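Local structure of ribulose-bisphosphate carboxylase (4NAS) at residues 157-165 against 191-200. The protein belongs to the large-chain family of ribulose-bisphosphate carboxylases, pairing an N-terminal domain with a TIM-barrel domain, and binds calcium. Sequence-based numbering, arbitrary orientation.
Sequences LDELVEAFG and DRVRAYAAKA
Phe164 and Tyr196 lie in an offset stack, their planes only 20° from parallel and their centroids 4.7 Å apart. The slip is such that each ring covers the other's CB: Tyr196 CB stands over the centre of one Phe164 face, 3.7 Å from the centroid, and Phe164 CB sits likewise above the Tyr196 ring, giving two reciprocal CH-pi contacts. Different first torsions bring the rings together: Phe164 CG is anti to the backbone N (chi1 173°), while Tyr196 CG is anti to the carbonyl carbon. On the other face of Tyr196, toward the rim, lies Arg192 CB, one helical turn earlier. Val161 CG2 and Leu160 CB border the tyrosine's edge, and the small Ala200 CB lies in the plane of the Phe164 ring at its edge, 4.0 Å from CE2.

Leu157 and Val161 carry the packing along the helix, both reaching Ala195 CB, whose small size lets the branched side chains come close (Val161 CG2 at 3.8 Å). Toward the C-terminal end of both segments the aliphatic part of Lys199 lies against Val161 CG1, and the lack of a side chain at Gly165 lets Lys199 CE pass 4.1 Å from its CA, while Lys199 NZ makes a weak, long ion pair with Glu202.

The two helices, 157-168 and 189-207, belong to the TIM-barrel domain and run at 43° to each other, their axes 9.7 Å apart at closest. Arg192 sets its aliphatic CD against Leu160 CD1, while its guanidinium group turns off to Asp177 and Tyr213, next to strand 214-216. Asp191 OD1 forms a salt bridge with Arg194 NH1 within its own helix. Cohesion between the helices therefore rests on dispersion and ring stacking.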
loop_
_atom_site.group_PDB
_atom_site.type_symbol
_atom_site.label_atom_id
_atom_site.label_comp_id
_atom_site.label_asym_id
_atom_site.label_seq_id
_atom_site.Cartn_x
_atom_site.Cartn_y
_atom_site.Cartn_z
ATOM N N LEU B 157 32.014 -2.250 6.080
ATOM C CA LEU B 157 31.700 -1.852 7.444
ATOM C C LEU B 157 32.664 -0.778 7.974
ATOM O O LEU B 157 32.243 0.176 8.640
ATOM C CB LEU B 157 31.709 -3.081 8.348
ATOM C CG LEU B 157 31.320 -2.884 9.808
ATOM C CD1 LEU B 157 30.058 -2.049 9.918
ATOM C CD2 LEU B 157 31.122 -4.239 10.460
ATOM N N ASP B 158 33.948 -0.933 7.660
ATOM C CA ASP B 158 34.957 0.052 8.045
ATOM C C ASP B 158 34.717 1.418 7.405
ATOM O O ASP B 158 34.814 2.454 8.074
ATOM C CB ASP B 158 36.361 -0.436 7.688
ATOM C CG ASP B 158 36.985 -1.277 8.786
ATOM O OD1 ASP B 158 36.293 -2.146 9.362
ATOM O OD2 ASP B 158 38.183 -1.065 9.071
ATOM N N GLU B 159 34.421 1.421 6.111
ATOM C CA GLU B 159 34.127 2.663 5.411
ATOM C C GLU B 159 32.858 3.297 5.966
ATOM O O GLU B 159 32.785 4.512 6.153
ATOM C CB GLU B 159 33.974 2.409 3.911
ATOM C CG GLU B 159 35.265 2.012 3.265
ATOM C CD GLU B 159 35.107 1.483 1.861
ATOM O OE1 GLU B 159 36.144 1.296 1.180
ATOM O OE2 GLU B 159 33.967 1.243 1.434
ATOM N N LEU B 160 31.863 2.457 6.229
ATOM C CA LEU B 160 30.608 2.916 6.801
ATOM C C LEU B 160 30.848 3.586 8.156
ATOM O O LEU B 160 30.316 4.663 8.441
ATOM C CB LEU B 160 29.649 1.735 6.940
ATOM C CG LEU B 160 29.012 1.260 5.630
ATOM C CD1 LEU B 160 28.216 -0.024 5.866
ATOM C CD2 LEU B 160 28.126 2.372 5.064
ATOM N N VAL B 161 31.682 2.953 8.973
ATOM C CA VAL B 161 31.941 3.424 10.329
ATOM C C VAL B 161 32.540 4.821 10.319
ATOM O O VAL B 161 32.132 5.697 11.101
ATOM C CB VAL B 161 32.843 2.434 11.098
ATOM C CG1 VAL B 161 33.632 3.137 12.214
ATOM C CG2 VAL B 161 32.008 1.275 11.641
ATOM N N GLU B 162 33.490 5.028 9.409
ATOM C CA GLU B 162 34.144 6.320 9.263
ATOM C C GLU B 162 33.142 7.386 8.857
ATOM O O GLU B 162 33.203 8.525 9.341
ATOM C CB GLU B 162 35.267 6.242 8.231
ATOM C CG GLU B 162 35.811 7.593 7.829
ATOM N N ALA B 163 32.223 7.005 7.969
ATOM C CA ALA B 163 31.195 7.907 7.479
ATOM C C ALA B 163 30.253 8.238 8.632
ATOM O O ALA B 163 29.740 9.351 8.724
ATOM C CB ALA B 163 30.430 7.265 6.320
ATOM N N PHE B 164 30.030 7.266 9.508
ATOM C CA PHE B 164 29.179 7.502 10.661
ATOM C C PHE B 164 29.884 8.477 11.587
ATOM O O PHE B 164 29.263 9.400 12.117
ATOM C CB PHE B 164 28.845 6.197 11.394
ATOM C CG PHE B 164 28.115 6.411 12.690
ATOM C CD1 PHE B 164 26.747 6.617 12.700
ATOM C CD2 PHE B 164 28.806 6.442 13.894
ATOM C CE1 PHE B 164 26.069 6.830 13.891
ATOM C CE2 PHE B 164 28.138 6.660 15.086
ATOM C CZ PHE B 164 26.765 6.853 15.081
ATOM N N GLY B 165 31.190 8.278 11.754
ATOM C CA GLY B 165 31.985 9.089 12.652
ATOM C C GLY B 165 32.030 10.549 12.250
ATOM O O GLY B 165 31.884 11.432 13.096
ATOM N N ASP B 191 25.357 -5.846 12.659
ATOM C CA ASP B 191 26.767 -5.461 12.748
ATOM C C ASP B 191 26.946 -3.938 12.702
ATOM O O ASP B 191 27.869 -3.389 13.322
ATOM C CB ASP B 191 27.596 -6.122 11.642
ATOM C CG ASP B 191 27.866 -7.600 11.911
ATOM O OD1 ASP B 191 27.658 -8.058 13.061
ATOM O OD2 ASP B 191 28.297 -8.299 10.970
ATOM N N ARG B 192 26.073 -3.257 11.960
ATOM C CA ARG B 192 26.087 -1.796 11.924
ATOM C C ARG B 192 25.703 -1.201 13.265
ATOM O O ARG B 192 26.331 -0.248 13.728
ATOM C CB ARG B 192 25.187 -1.244 10.809
ATOM C CG ARG B 192 25.603 -1.721 9.432
ATOM C CD ARG B 192 25.067 -0.826 8.325
ATOM N NE ARG B 192 23.615 -0.689 8.369
ATOM C CZ ARG B 192 22.760 -1.505 7.757
ATOM N NH1 ARG B 192 23.207 -2.556 7.084
ATOM N NH2 ARG B 192 21.453 -1.271 7.832
ATOM N N VAL B 193 24.682 -1.758 13.906
ATOM C CA VAL B 193 24.258 -1.216 15.193
ATOM C C VAL B 193 25.408 -1.346 16.205
ATOM O O VAL B 193 25.763 -0.376 16.877
ATOM C CB VAL B 193 22.973 -1.894 15.728
ATOM C CG1 VAL B 193 22.707 -1.479 17.171
ATOM C CG2 VAL B 193 21.753 -1.564 14.818
ATOM N N ARG B 194 25.999 -2.536 16.281
ATOM C CA ARG B 194 27.104 -2.786 17.211
ATOM C C ARG B 194 28.253 -1.817 16.991
ATOM O O ARG B 194 28.750 -1.210 17.934
ATOM C CB ARG B 194 27.635 -4.208 17.058
ATOM C CG ARG B 194 26.744 -5.297 17.627
ATOM C CD ARG B 194 27.549 -6.574 17.899
ATOM N NE ARG B 194 26.681 -7.732 18.100
ATOM C CZ ARG B 194 26.163 -8.458 17.111
ATOM N NH1 ARG B 194 26.428 -8.154 15.847
ATOM N NH2 ARG B 194 25.380 -9.492 17.383
ATOM N N ALA B 195 28.658 -1.674 15.731
ATOM C CA ALA B 195 29.849 -0.913 15.365
ATOM C C ALA B 195 29.686 0.594 15.552
ATOM O O ALA B 195 30.588 1.255 16.081
ATOM C CB ALA B 195 30.255 -1.223 13.931
ATOM N N TYR B 196 28.550 1.134 15.109
ATOM C CA TYR B 196 28.299 2.565 15.232
ATOM C C TYR B 196 28.148 2.948 16.704
ATOM O O TYR B 196 28.426 4.080 17.088
ATOM C CB TYR B 196 27.047 3.007 14.446
ATOM C CG TYR B 196 27.073 2.756 12.942
ATOM C CD1 TYR B 196 28.137 2.094 12.322
ATOM C CD2 TYR B 196 26.024 3.194 12.142
ATOM C CE1 TYR B 196 28.137 1.868 10.960
ATOM C CE2 TYR B 196 26.017 2.972 10.789
ATOM C CZ TYR B 196 27.065 2.312 10.201
ATOM O OH TYR B 196 27.022 2.110 8.849
ATOM N N ALA B 197 27.678 2.007 17.516
ATOM C CA ALA B 197 27.622 2.211 18.960
ATOM C C ALA B 197 28.999 2.534 19.534
ATOM O O ALA B 197 29.164 3.515 20.264
ATOM C CB ALA B 197 27.042 0.983 19.644
ATOM N N ALA B 198 29.994 1.713 19.203
ATOM C CA ALA B 198 31.336 1.930 19.728
ATOM C C ALA B 198 31.935 3.253 19.249
ATOM O O ALA B 198 32.513 3.997 20.041
ATOM C CB ALA B 198 32.256 0.757 19.383
ATOM N N LYS B 199 31.787 3.546 17.958
ATOM C CA LYS B 199 32.339 4.767 17.387
ATOM C C LYS B 199 31.704 5.964 18.076
ATOM O O LYS B 199 32.398 6.909 18.460
ATOM C CB LYS B 199 32.071 4.813 15.882
ATOM C CG LYS B 199 32.769 5.936 15.131
ATOM C CD LYS B 199 34.310 5.787 15.155
ATOM C CE LYS B 199 34.952 6.690 14.101
ATOM N NZ LYS B 199 36.313 7.180 14.502
ATOM N N ALA B 200 30.383 5.897 18.254
ATOM C CA ALA B 200 29.647 6.938 18.965
ATOM C C ALA B 200 30.212 7.185 20.365
ATOM O O ALA B 200 30.304 8.326 20.809
ATOM C CB ALA B 200 28.143 6.603 19.044
#